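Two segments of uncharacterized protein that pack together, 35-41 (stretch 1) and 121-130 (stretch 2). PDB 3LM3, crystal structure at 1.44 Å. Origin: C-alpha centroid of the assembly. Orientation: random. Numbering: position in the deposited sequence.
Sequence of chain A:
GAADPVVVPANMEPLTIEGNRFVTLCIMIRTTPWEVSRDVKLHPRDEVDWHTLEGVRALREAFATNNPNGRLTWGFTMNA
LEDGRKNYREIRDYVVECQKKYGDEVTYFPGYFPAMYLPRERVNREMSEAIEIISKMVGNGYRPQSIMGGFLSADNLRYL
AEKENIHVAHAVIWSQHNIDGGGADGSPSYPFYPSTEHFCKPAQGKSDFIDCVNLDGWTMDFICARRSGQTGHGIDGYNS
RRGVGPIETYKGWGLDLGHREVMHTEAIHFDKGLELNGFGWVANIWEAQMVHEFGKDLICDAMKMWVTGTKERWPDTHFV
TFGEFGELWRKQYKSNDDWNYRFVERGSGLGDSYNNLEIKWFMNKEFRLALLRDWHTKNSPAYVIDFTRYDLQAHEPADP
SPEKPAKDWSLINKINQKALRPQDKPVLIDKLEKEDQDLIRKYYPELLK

Stretch 1, residues 35-41: EVSRDVK
Stretch 2 121-130: ERVNREMSEA

Residues 121-130 lie within a longer α-helix, its i to i+4 hydrogen bonds running from Arg-125 N to Glu-121 O (3.0 Å) through Ala-130 N to Glu-126 O (2.9 Å). Against it packs the irregular segment 35-41, within which Val-36 N makes a weak hydrogen bond to Val-40 O (3.1 Å). Ser-37 (phi/psi -148/-172°) and Glu-126 have the closest CA atoms across the stretches, 7.9 Å apart, so side chains span the gap. Arg-122, Glu-126 and Glu-129, spaced three or four residues apart, direct their CA-to-CB bonds toward the loop; the contact buries 246 Å² in total.

Hydrogen bonding centres on buried Ser-37 (chi1 t), whose short side chain fits between two longer ones. Ser-37 OG donates to Glu-126 OE1 (2.7 Å) and accepts from Arg-122 NH2 (2.9 Å). Glu-126 (m, t, chi3 1°) also pairs with Arg-122, one helical turn earlier, Arg-122 NE bonding to Glu-126 OE2 at 2.9 Å in an intrahelical salt bridge.

Two salt bridges cross the interface. Arg-122, extended (t, t, t), also presents NH2 to Asp-39 OD1 at 2.8 Å, the carboxylate approaching the guanidinium edge; Asp-39 adopts chi1 p. The CA-to-CB bond of Arg-38 (m, t, t, chi4 94°) points sideways to the helix, but its length carries the guanidinium to Glu-129 (m, t, chi3 -5°), where Arg-38 NH1 and NH2 share Glu-129 OE1 at 2.9 and 3.1 Å, respectively.

Three waters complete the network. One donates to Val-36 O and Glu-126 OE1, both at 2.8 Å; a second accepts from Arg-38 NH1 and donates to Glu-126 OE2, again both at 2.8 Å; the third links Asp-39 OD2 (2.6 Å) to Arg-122 NH1 (2.9 Å).

Val-40 (chi1 t), buried, adds a van der Waals contact, its CG2 lying 4.0 Å from Arg-122 NH2.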

# COMPACT_ATOMS: atom_id res chain seq x y z
N GLU A 35 3.82 4.00 -16.81
CA GLU A 35 3.05 4.85 -17.72
C GLU A 35 1.92 5.52 -16.93
O GLU A 35 0.82 4.99 -16.76
CB GLU A 35 2.60 4.13 -18.99
CG GLU A 35 1.84 2.82 -18.75
CD GLU A 35 1.62 2.00 -19.99
OE1 GLU A 35 2.20 2.31 -21.07
OE2 GLU A 35 0.82 1.04 -19.90
N VAL A 36 2.22 6.72 -16.45
CA VAL A 36 1.27 7.50 -15.66
C VAL A 36 0.21 8.16 -16.52
O VAL A 36 -0.85 8.55 -16.02
CB VAL A 36 2.00 8.57 -14.84
CG1 VAL A 36 2.95 7.94 -13.78
CG2 VAL A 36 2.76 9.57 -15.69
N SER A 37 0.47 8.27 -17.82
CA SER A 37 -0.54 8.75 -18.77
C SER A 37 -0.32 8.07 -20.11
O SER A 37 0.51 7.16 -20.21
CB SER A 37 -0.51 10.28 -18.86
OG SER A 37 -1.60 10.75 -19.62
N ARG A 38 -1.03 8.49 -21.14
CA ARG A 38 -0.89 7.86 -22.44
C ARG A 38 0.51 8.07 -23.03
O ARG A 38 1.14 7.14 -23.54
CB ARG A 38 -1.92 8.41 -23.42
CG ARG A 38 -3.33 8.05 -23.05
CD ARG A 38 -4.34 8.65 -24.02
NE ARG A 38 -5.73 8.25 -23.71
CZ ARG A 38 -6.59 8.95 -22.95
NH1 ARG A 38 -6.23 10.11 -22.40
NH2 ARG A 38 -7.82 8.50 -22.75
N ASP A 39 0.98 9.31 -22.96
CA ASP A 39 2.26 9.71 -23.58
C ASP A 39 3.39 9.89 -22.56
O ASP A 39 4.50 10.25 -22.92
CB ASP A 39 2.06 11.01 -24.39
CG ASP A 39 1.64 12.20 -23.50
OD1 ASP A 39 0.82 12.04 -22.58
OD2 ASP A 39 2.16 13.32 -23.71
N VAL A 40 3.13 9.68 -21.28
CA VAL A 40 4.12 9.88 -20.24
C VAL A 40 4.51 8.52 -19.72
O VAL A 40 3.88 7.98 -18.81
CB VAL A 40 3.63 10.81 -19.11
CG1 VAL A 40 4.73 11.06 -18.08
CG2 VAL A 40 3.11 12.14 -19.70
N LYS A 41 5.54 7.96 -20.35
CA LYS A 41 6.04 6.62 -20.09
C LYS A 41 7.38 6.79 -19.44
O LYS A 41 8.37 7.07 -20.12
CB LYS A 41 6.12 5.83 -21.38
CG LYS A 41 4.82 5.57 -22.05
CD LYS A 41 5.05 4.91 -23.41
CE LYS A 41 3.81 4.34 -23.98
NZ LYS A 41 4.07 3.80 -25.35
N GLU A 121 -5.41 18.61 -12.16
CA GLU A 121 -6.59 18.60 -13.03
C GLU A 121 -6.48 17.52 -14.10
O GLU A 121 -7.50 16.95 -14.49
CB GLU A 121 -6.80 19.96 -13.71
CG GLU A 121 -7.26 21.07 -12.77
N ARG A 122 -5.27 17.25 -14.58
CA ARG A 122 -5.06 16.20 -15.56
C ARG A 122 -5.28 14.80 -14.96
O ARG A 122 -5.90 13.95 -15.59
CB ARG A 122 -3.67 16.31 -16.18
CG ARG A 122 -3.37 15.17 -17.17
CD ARG A 122 -2.16 15.48 -18.00
NE ARG A 122 -1.85 14.38 -18.88
CZ ARG A 122 -0.82 14.36 -19.72
NH1 ARG A 122 0.00 15.40 -19.78
NH2 ARG A 122 -0.64 13.32 -20.52
N VAL A 123 -4.72 14.56 -13.77
CA VAL A 123 -4.98 13.32 -13.09
C VAL A 123 -6.48 13.13 -12.93
O VAL A 123 -7.00 12.04 -13.23
CB VAL A 123 -4.26 13.22 -11.74
CG1 VAL A 123 -4.60 11.91 -11.01
CG2 VAL A 123 -2.72 13.36 -11.90
N ASN A 124 -7.19 14.16 -12.47
CA ASN A 124 -8.63 14.01 -12.26
C ASN A 124 -9.36 13.66 -13.57
O ASN A 124 -10.19 12.74 -13.62
CB ASN A 124 -9.24 15.29 -11.66
CG ASN A 124 -8.72 15.57 -10.26
OD1 ASN A 124 -8.14 14.69 -9.62
ND2 ASN A 124 -8.90 16.80 -9.79
N ARG A 125 -9.03 14.39 -14.62
CA ARG A 125 -9.66 14.19 -15.92
C ARG A 125 -9.42 12.77 -16.42
O ARG A 125 -10.34 12.13 -16.93
CB ARG A 125 -9.15 15.22 -16.92
CG ARG A 125 -9.66 15.01 -18.32
CD ARG A 125 -9.24 16.14 -19.25
NE ARG A 125 -7.78 16.23 -19.38
CZ ARG A 125 -6.98 17.18 -18.89
NH1 ARG A 125 -7.45 18.20 -18.18
NH2 ARG A 125 -5.68 17.11 -19.09
N GLU A 126 -8.18 12.29 -16.31
CA GLU A 126 -7.84 10.97 -16.83
C GLU A 126 -8.41 9.86 -15.97
O GLU A 126 -8.84 8.84 -16.50
CB GLU A 126 -6.32 10.86 -17.04
CG GLU A 126 -5.88 11.83 -18.15
CD GLU A 126 -4.42 11.74 -18.54
OE1 GLU A 126 -3.70 10.89 -17.99
OE2 GLU A 126 -4.02 12.54 -19.43
N MSE A 127 -8.49 10.04 -14.66
CA MSE A 127 -9.22 9.09 -13.83
C MSE A 127 -10.66 8.97 -14.30
O MSE A 127 -11.17 7.84 -14.42
CB MSE A 127 -9.18 9.46 -12.33
CG MSE A 127 -7.84 9.28 -11.68
SE MSE A 127 -7.84 9.41 -9.75
CE MSE A 127 -8.61 11.19 -9.61
N SER A 128 -11.33 10.09 -14.56
CA SER A 128 -12.69 10.03 -15.07
C SER A 128 -12.79 9.30 -16.40
O SER A 128 -13.72 8.51 -16.63
CB SER A 128 -13.26 11.43 -15.16
OG SER A 128 -13.46 11.95 -13.85
N GLU A 129 -11.83 9.53 -17.29
CA GLU A 129 -11.82 8.83 -18.58
C GLU A 129 -11.68 7.33 -18.41
O GLU A 129 -12.36 6.53 -19.08
CB GLU A 129 -10.66 9.35 -19.46
CG GLU A 129 -10.88 10.74 -20.02
CD GLU A 129 -9.66 11.32 -20.74
OE1 GLU A 129 -8.57 10.69 -20.75
OE2 GLU A 129 -9.79 12.47 -21.24
N ALA A 130 -10.77 6.91 -17.54
CA ALA A 130 -10.58 5.48 -17.27
C ALA A 130 -11.80 4.84 -16.64
O ALA A 130 -12.17 3.72 -17.02
CB ALA A 130 -9.36 5.28 -16.34
O HOH W 1 -3.50 9.34 -15.72
O HOH W 2 -3.79 11.39 -21.99
O HOH W 3 1.83 15.29 -21.99